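Local coordinates for putative DNA-binding protein (Ralstonia eutropha, PDB 2OBP) that probably binds DNA through a small winged helix-turn-helix domain, although its targets and cellular role are not established, at residues 16-21 with 54-59; 23-28 with 78-83. One frame throughout, in Å; residues are numbered along the deposited sequence.

Contact 1: 16-21 with 54-59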
ATOM      1  N   PRO A  16      -2.401 -13.471  -2.318  1.00 25.55           N
ATOM      2  CA  PRO A  16      -2.640 -12.996  -0.960  1.00 27.12           C
ATOM      3  C   PRO A  16      -1.765 -11.779  -0.612  1.00 26.51           C
ATOM      4  O   PRO A  16      -2.121 -10.981   0.256  1.00 25.00           O
ATOM      5  CB  PRO A  16      -2.317 -14.210  -0.103  1.00 29.69           C
ATOM      6  CG  PRO A  16      -1.331 -15.000  -0.928  1.00 29.05           C
ATOM      7  CD  PRO A  16      -1.776 -14.816  -2.331  1.00 26.18           C
ATOM      8  N   ALA A  17      -0.611 -11.661  -1.263  1.00 24.72           N
ATOM      9  CA  ALA A  17       0.255 -10.522  -1.015  1.00 24.79           C
ATOM     10  C   ALA A  17      -0.343  -9.211  -1.506  1.00 25.98           C
ATOM     11  O   ALA A  17      -0.190  -8.157  -0.844  1.00 26.33           O
ATOM     12  CB  ALA A  17       1.668 -10.744  -1.616  1.00 22.35           C
ATOM     13  N   ILE A  18      -1.030  -9.234  -2.642  1.00 23.14           N
ATOM     14  CA  ILE A  18      -1.672  -8.016  -3.118  1.00 23.08           C
ATOM     15  C   ILE A  18      -2.850  -7.633  -2.172  1.00 24.31           C
ATOM     16  O   ILE A  18      -3.034  -6.475  -1.799  1.00 26.18           O
ATOM     17  CB  ILE A  18      -2.121  -8.107  -4.593  1.00 24.24           C
ATOM     18  CG1 ILE A  18      -0.909  -8.296  -5.540  1.00 23.17           C
ATOM     19  CG2 ILE A  18      -2.894  -6.827  -4.932  1.00 25.11           C
ATOM     20  CD1 ILE A  18      -1.223  -8.682  -6.978  1.00 21.40           C
ATOM     21  N   VAL A  19      -3.649  -8.624  -1.806  1.00 24.71           N
ATOM     22  CA  VAL A  19      -4.736  -8.412  -0.863  1.00 25.21           C
ATOM     23  C   VAL A  19      -4.224  -7.844   0.459  1.00 26.37           C
ATOM     24  O   VAL A  19      -4.791  -6.896   0.973  1.00 27.28           O
ATOM     25  CB  VAL A  19      -5.535  -9.726  -0.603  1.00 27.88           C
ATOM     26  CG1 VAL A  19      -6.549  -9.503   0.529  1.00 32.08           C
ATOM     27  CG2 VAL A  19      -6.197 -10.203  -1.895  1.00 26.92           C
ATOM     28  N   GLU A  20      -3.147  -8.404   0.996  1.00 25.00           N
ATOM     29  CA  GLU A  20      -2.660  -7.989   2.300  1.00 25.64           C
ATOM     30  C   GLU A  20      -2.158  -6.539   2.290  1.00 26.93           C
ATOM     31  O   GLU A  20      -2.430  -5.763   3.219  1.00 27.92           O
ATOM     32  CB  GLU A  20      -1.582  -8.918   2.819  1.00 28.72           C
ATOM     33  CG  GLU A  20      -1.343  -8.762   4.321  1.00 33.78           C
ATOM     34  CD  GLU A  20      -2.535  -9.167   5.183  1.00 41.90           C
ATOM     35  OE1 GLU A  20      -3.435  -9.890   4.694  1.00 43.24           O
ATOM     36  OE2 GLU A  20      -2.576  -8.740   6.355  1.00 53.59           O
ATOM     37  N   VAL A  21      -1.440  -6.170   1.235  1.00 25.90           N
ATOM     38  CA  VAL A  21      -0.996  -4.811   1.090  1.00 25.25           C
ATOM     39  C   VAL A  21      -2.188  -3.856   0.959  1.00 23.66           C
ATOM     40  O   VAL A  21      -2.157  -2.760   1.532  1.00 25.01           O
ATOM     41  CB  VAL A  21       0.010  -4.661  -0.084  1.00 25.83           C
ATOM     42  CG1 VAL A  21       0.351  -3.175  -0.352  1.00 23.66           C
ATOM     43  CG2 VAL A  21       1.272  -5.461   0.242  1.00 24.06           C
ATOM     44  N   ARG A  54       7.758  -4.319  -2.558  1.00 22.17           N
ATOM     45  CA  ARG A  54       8.090  -3.450  -3.702  1.00 24.04           C
ATOM     46  C   ARG A  54       7.439  -3.903  -5.005  1.00 22.74           C
ATOM     47  O   ARG A  54       6.970  -3.081  -5.786  1.00 25.77           O
ATOM     48  CB  ARG A  54       9.595  -3.292  -3.861  1.00 24.51           C
ATOM     49  CG  ARG A  54      10.231  -2.426  -2.743  1.00 30.14           C
ATOM     50  CD  ARG A  54      11.638  -2.083  -3.050  1.00 33.30           C
ATOM     51  NE  ARG A  54      12.342  -1.437  -1.925  1.00 39.80           N
ATOM     52  CZ  ARG A  54      12.398  -0.119  -1.706  1.00 41.87           C
ATOM     53  NH1 ARG A  54      11.767   0.748  -2.496  1.00 36.45           N
ATOM     54  NH2 ARG A  54      13.096   0.341  -0.671  1.00 43.71           N
ATOM     55  N   ARG A  55       7.372  -5.224  -5.204  1.00 23.51           N
ATOM     56  CA  ARG A  55       6.742  -5.789  -6.377  1.00 21.81           C
ATOM     57  C   ARG A  55       5.250  -5.449  -6.393  1.00 22.68           C
ATOM     58  O   ARG A  55       4.704  -4.983  -7.392  1.00 22.97           O
ATOM     59  CB  ARG A  55       6.976  -7.326  -6.372  1.00 23.64           C
ATOM     60  CG  ARG A  55       6.455  -8.100  -7.588  1.00 24.09           C
ATOM     61  CD  ARG A  55       5.011  -8.487  -7.463  1.00 20.48           C
ATOM     62  NE  ARG A  55       4.764  -9.540  -6.463  1.00 25.99           N
ATOM     63  CZ  ARG A  55       3.572 -10.051  -6.145  1.00 31.12           C
ATOM     64  NH1 ARG A  55       2.465  -9.624  -6.704  1.00 27.36           N
ATOM     65  NH2 ARG A  55       3.503 -11.039  -5.256  1.00 28.80           N
ATOM     66  N   VAL A  56       4.606  -5.712  -5.266  1.00 21.24           N
ATOM     67  CA  VAL A  56       3.181  -5.434  -5.112  1.00 20.10           C
ATOM     68  C   VAL A  56       2.880  -3.929  -5.300  1.00 19.22           C
ATOM     69  O   VAL A  56       1.943  -3.540  -6.020  1.00 21.21           O
ATOM     70  CB  VAL A  56       2.661  -5.928  -3.748  1.00 22.51           C
ATOM     71  CG1 VAL A  56       1.293  -5.344  -3.438  1.00 20.36           C
ATOM     72  CG2 VAL A  56       2.650  -7.493  -3.666  1.00 20.28           C
ATOM     73  N   LEU A  57       3.699  -3.072  -4.700  1.00 19.76           N
ATOM     74  CA  LEU A  57       3.464  -1.628  -4.854  1.00 20.46           C
ATOM     75  C   LEU A  57       3.675  -1.178  -6.267  1.00 21.37           C
ATOM     76  O   LEU A  57       3.008  -0.261  -6.712  1.00 20.69           O
ATOM     77  CB  LEU A  57       4.335  -0.806  -3.905  1.00 21.69           C
ATOM     78  CG  LEU A  57       4.000  -0.929  -2.400  1.00 21.92           C
ATOM     79  CD1 LEU A  57       5.063  -0.199  -1.533  1.00 24.57           C
ATOM     80  CD2 LEU A  57       2.595  -0.380  -2.105  1.00 21.74           C
ATOM     81  N   THR A  58       4.681  -1.710  -6.958  1.00 21.78           N
ATOM     82  CA  THR A  58       4.854  -1.358  -8.350  1.00 21.24           C
ATOM     83  C   THR A  58       3.588  -1.686  -9.136  1.00 20.78           C
ATOM     84  O   THR A  58       3.135  -0.927  -9.987  1.00 22.03           O
ATOM     85  CB  THR A  58       6.082  -2.036  -8.982  1.00 21.57           C
ATOM     86  OG1 THR A  58       7.271  -1.487  -8.349  1.00 22.57           O
ATOM     87  CG2 THR A  58       6.117  -1.804 -10.494  1.00 22.25           C
ATOM     88  N   GLN A  59       3.012  -2.850  -8.862  1.00 20.46           N
ATOM     89  CA  GLN A  59       1.794  -3.266  -9.548  1.00 19.66           C
ATOM     90  C   GLN A  59       0.594  -2.409  -9.164  1.00 22.42           C
ATOM     91  O   GLN A  59      -0.225  -2.075 -10.021  1.00 20.61           O
ATOM     92  CB  GLN A  59       1.510  -4.745  -9.244  1.00 18.03           C
ATOM     93  CG  GLN A  59       2.530  -5.693  -9.900  1.00 20.94           C
ATOM     94  CD  GLN A  59       2.404  -7.146  -9.460  1.00 19.79           C
ATOM     95  OE1 GLN A  59       1.871  -7.420  -8.377  1.00 24.57           O
ATOM     96  NE2 GLN A  59       2.868  -8.084 -10.315  1.00 20.11           N
TER

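Contact 2: 23-28 with 78-83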
ATOM      1  N   LEU A  23      -5.177  -4.249   2.227  1.00 28.32           N
ATOM      2  CA  LEU A  23      -5.727  -4.168   3.589  1.00 26.59           C
ATOM      3  C   LEU A  23      -4.910  -3.282   4.514  1.00 25.90           C
ATOM      4  O   LEU A  23      -5.475  -2.484   5.267  1.00 28.68           O
ATOM      5  CB  LEU A  23      -5.855  -5.565   4.177  1.00 28.32           C
ATOM      6  CG  LEU A  23      -7.024  -6.384   3.684  1.00 32.68           C
ATOM      7  CD1 LEU A  23      -6.811  -7.798   4.189  1.00 30.40           C
ATOM      8  CD2 LEU A  23      -8.318  -5.782   4.244  1.00 32.68           C
ATOM      9  N   VAL A  24      -3.583  -3.417   4.470  1.00 24.89           N
ATOM     10  CA  VAL A  24      -2.723  -2.601   5.320  1.00 26.28           C
ATOM     11  C   VAL A  24      -2.824  -1.116   4.928  1.00 27.10           C
ATOM     12  O   VAL A  24      -2.929  -0.245   5.794  1.00 28.76           O
ATOM     13  CB  VAL A  24      -1.266  -3.093   5.258  1.00 23.53           C
ATOM     14  CG1 VAL A  24      -0.313  -2.105   5.857  1.00 29.84           C
ATOM     15  CG2 VAL A  24      -1.157  -4.446   5.944  1.00 30.71           C
ATOM     16  N   LEU A  25      -2.807  -0.824   3.624  1.00 26.17           N
ATOM     17  CA  LEU A  25      -2.889   0.558   3.157  1.00 26.18           C
ATOM     18  C   LEU A  25      -4.257   1.182   3.479  1.00 25.47           C
ATOM     19  O   LEU A  25      -4.345   2.357   3.809  1.00 25.82           O
ATOM     20  CB  LEU A  25      -2.571   0.683   1.656  1.00 25.09           C
ATOM     21  CG  LEU A  25      -1.092   0.387   1.297  1.00 28.34           C
ATOM     22  CD1 LEU A  25      -0.904   0.482  -0.216  1.00 30.31           C
ATOM     23  CD2 LEU A  25      -0.105   1.268   2.086  1.00 32.06           C
ATOM     24  N   ARG A  26      -5.320   0.403   3.405  1.00 26.89           N
ATOM     25  CA  ARG A  26      -6.604   0.905   3.818  1.00 26.36           C
ATOM     26  C   ARG A  26      -6.618   1.316   5.302  1.00 28.13           C
ATOM     27  O   ARG A  26      -7.118   2.390   5.638  1.00 27.49           O
ATOM     28  CB  ARG A  26      -7.691  -0.130   3.530  1.00 26.86           C
ATOM     29  CG  ARG A  26      -9.006   0.137   4.286  1.00 32.69           C
ATOM     30  CD  ARG A  26     -10.093  -0.714   3.752  1.00 35.56           C
ATOM     31  NE  ARG A  26     -11.338  -0.709   4.540  1.00 38.63           N
ATOM     32  CZ  ARG A  26     -12.097   0.368   4.780  1.00 47.52           C
ATOM     33  NH1 ARG A  26     -11.786   1.586   4.319  1.00 40.73           N
ATOM     34  NH2 ARG A  26     -13.211   0.226   5.484  1.00 50.86           N
ATOM     35  N   GLU A  27      -6.101   0.447   6.163  1.00 27.86           N
ATOM     36  CA  GLU A  27      -5.939   0.736   7.592  1.00 28.50           C
ATOM     37  C   GLU A  27      -5.140   2.025   7.820  1.00 28.81           C
ATOM     38  O   GLU A  27      -5.535   2.878   8.609  1.00 29.23           O
ATOM     39  CB  GLU A  27      -5.241  -0.430   8.298  1.00 30.65           C
ATOM     40  CG  GLU A  27      -5.209  -0.278   9.827  1.00 32.01           C
ATOM     41  CD  GLU A  27      -4.343  -1.299  10.533  0.50 30.92           C
ATOM     42  OE1 GLU A  27      -4.160  -2.419  10.002  0.50 32.14           O
ATOM     43  OE2 GLU A  27      -3.851  -0.970  11.635  0.50 32.59           O
ATOM     44  N   ALA A  28      -4.013   2.156   7.123  1.00 26.79           N
ATOM     45  CA  ALA A  28      -3.159   3.332   7.249  1.00 25.88           C
ATOM     46  C   ALA A  28      -3.904   4.647   6.968  1.00 27.93           C
ATOM     47  O   ALA A  28      -3.648   5.675   7.618  1.00 30.39           O
ATOM     48  CB  ALA A  28      -1.961   3.182   6.324  1.00 25.67           C
ATOM     49  N   ALA A  78       4.188   4.901   1.086  1.00 23.38           N
ATOM     50  CA  ALA A  78       3.151   4.578   0.116  1.00 20.11           C
ATOM     51  C   ALA A  78       1.791   4.681   0.786  1.00 23.79           C
ATOM     52  O   ALA A  78       1.649   4.596   2.007  1.00 22.68           O
ATOM     53  CB  ALA A  78       3.372   3.155  -0.432  1.00 22.09           C
ATOM     54  N   SER A  79       0.794   4.859  -0.048  1.00 23.59           N
ATOM     55  CA  SER A  79      -0.581   5.082   0.400  1.00 23.28           C
ATOM     56  C   SER A  79      -1.525   4.766  -0.774  1.00 24.71           C
ATOM     57  O   SER A  79      -1.080   4.729  -1.919  1.00 24.56           O
ATOM     58  CB  SER A  79      -0.835   6.512   0.868  1.00 25.23           C
ATOM     59  OG  SER A  79      -0.376   7.483  -0.046  1.00 25.39           O
ATOM     60  N   LEU A  80      -2.803   4.616  -0.470  1.00 23.61           N
ATOM     61  CA  LEU A  80      -3.812   4.495  -1.526  1.00 21.63           C
ATOM     62  C   LEU A  80      -4.061   5.859  -2.143  1.00 24.23           C
ATOM     63  O   LEU A  80      -4.090   6.875  -1.425  1.00 23.61           O
ATOM     64  CB  LEU A  80      -5.084   3.897  -1.003  1.00 24.91           C
ATOM     65  CG  LEU A  80      -5.005   2.509  -0.411  1.00 26.22           C
ATOM     66  CD1 LEU A  80      -6.313   2.101   0.259  1.00 26.50           C
ATOM     67  CD2 LEU A  80      -4.539   1.488  -1.433  1.00 26.92           C
ATOM     68  N   THR A  81      -4.258   5.871  -3.464  1.00 23.26           N
ATOM     69  CA  THR A  81      -4.741   7.030  -4.160  1.00 23.31           C
ATOM     70  C   THR A  81      -6.214   7.232  -3.759  1.00 24.48           C
ATOM     71  O   THR A  81      -6.820   6.385  -3.097  1.00 24.56           O
ATOM     72  CB  THR A  81      -4.680   6.814  -5.660  1.00 22.71           C
ATOM     73  OG1 THR A  81      -5.399   5.609  -5.980  1.00 20.48           O
ATOM     74  CG2 THR A  81      -3.171   6.655  -6.126  1.00 22.96           C
ATOM     75  N   GLN A  82      -6.831   8.329  -4.193  1.00 26.14           N
ATOM     76  CA  GLN A  82      -8.250   8.498  -3.928  1.00 25.65           C
ATOM     77  C   GLN A  82      -9.043   7.318  -4.527  1.00 26.18           C
ATOM     78  O   GLN A  82      -9.942   6.790  -3.900  1.00 28.33           O
ATOM     79  CB  GLN A  82      -8.754   9.836  -4.477  1.00 27.60           C
ATOM     80  CG  GLN A  82     -10.232  10.115  -4.174  1.00 33.31           C
ATOM     81  N   GLU A  83      -8.653   6.883  -5.711  1.00 23.52           N
ATOM     82  CA  GLU A  83      -9.254   5.695  -6.343  1.00 24.05           C
ATOM     83  C   GLU A  83      -9.088   4.440  -5.529  1.00 24.45           C
ATOM     84  O   GLU A  83     -10.028   3.685  -5.317  1.00 24.55           O
ATOM     85  CB  GLU A  83      -8.684   5.446  -7.734  1.00 24.70           C
ATOM     86  CG  GLU A  83      -9.145   6.423  -8.759  1.00 31.91           C
ATOM     87  CD  GLU A  83      -8.474   7.770  -8.680  1.00 36.72           C
ATOM     88  OE1 GLU A  83      -7.423   7.944  -8.024  1.00 30.39           O
ATOM     89  OE2 GLU A  83      -9.027   8.692  -9.279  1.00 46.59           O
TER
HETATM   90  O   HOH W   1      -3.375   4.644   2.527  1.00 28.40           O

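Contact 1: 16-21 with 54-59
Val56 is the side chain to follow. Its CB springs from helix 50-62 straight at helix 16-28, and the two methyls divide there. Val56 CG1, anti to the backbone N (chi1 166°), meets Val21 tip to tip, 3.7 Å from Val21 CB. Val56 CG2 swings the other way, 4.0 Å from Ala17 CB, and covers one face of the Arg55 guanidinium, over its centre. The bends of Arg55 at chi2 and chi3 curl its chain over Val56 and carry the guanidinium toward helix 16-28, beside Ile18 and Ala17. There Arg55 NH1 donates in plane to a lone pair of Gln59 OE1 at 2.8 Å and also forms a salt bridge with Asp15, fixing the flat group in rotation. Ile18 crosses this pair at about a right angle, with Ile18 CD1 3.6 Å from Gln59 OE1. Val21 CG1 touches Leu57 CD2 at 4.0 Å, while Leu48, Leu53 and Leu60 add to the apolar surroundings of Val21. The segment axes cross at -74°, 9.8 Å apart. The packing of the first helix on the third is consistent with the three-helix core of a winged helix-turn-helix domain, with helix 50-62 as the probable recognition helix.

Contact 2: 23-28 with 78-83
Leu25 and Leu80 both carry CG anti to their carbonyl carbon, at chi1 -68° and -60°, and each then extends its chain at chi2. These torsions let the two side chains cross obliquely between helix 16-28 and strand 76-80, the second strand of the probable wing hairpin. Leu80 CG sits 3.7 Å from Leu25 CB, and its methyls part around that point: Leu80 CD2 lies across Leu25, 4.0 Å from Leu25 CD1, while Leu80 CD1 rests against the helix backbone, 3.7 Å from Arg26 N. Arg26 takes part mainly through its backbone N and CA, with CB at the margin; its chain runs out extended from CG to NE and packs on Ala88 and Ala89 of helix 82-91. On the strand side, Leu25 CD2 lies 3.8 Å from Ala78 O, so a methyl is laid against a peptide group. Ile42 and Leu57 touch both Leu25 and Ala78, closing the apolar side of the contact with two further helices. Polar linkage comes through one water, which donates to Leu25 O at 2.8 Å and accepts from Leu80 N at 3.1 Å. Beyond the strand Thr81 occupies the N-cap position of helix 82-91, its OG1 bonded to Gly84 N. Apolar packing thus holds the helix on the strand, and the water satisfies Leu25 O and Leu80 N, which do not bond each other.

How the contacts relate
Helix 16-28 runs through both contacts: its first half packs on helix 50-62 in contact 1, its second half on strand 76-80 in contact 2. The centres lie about 12 Å apart, and the two meet at Leu57. Leu57 CD2 is 4.1 Å from Leu25 CD1, and Leu57 CD1 is 3.9 Å from Ala78 CB, so helices 16-28 and 50-62 and strand 76-80 share one apolar core. Along the chain the segments alternate; the packing at Leu57 is what joins helices 16-28 and 50-62 to the hairpin. If the protein binds DNA, which is only inferred, helix 50-62 and the hairpin would be the probable recognition helix and wing, and both pack on helix 16-28.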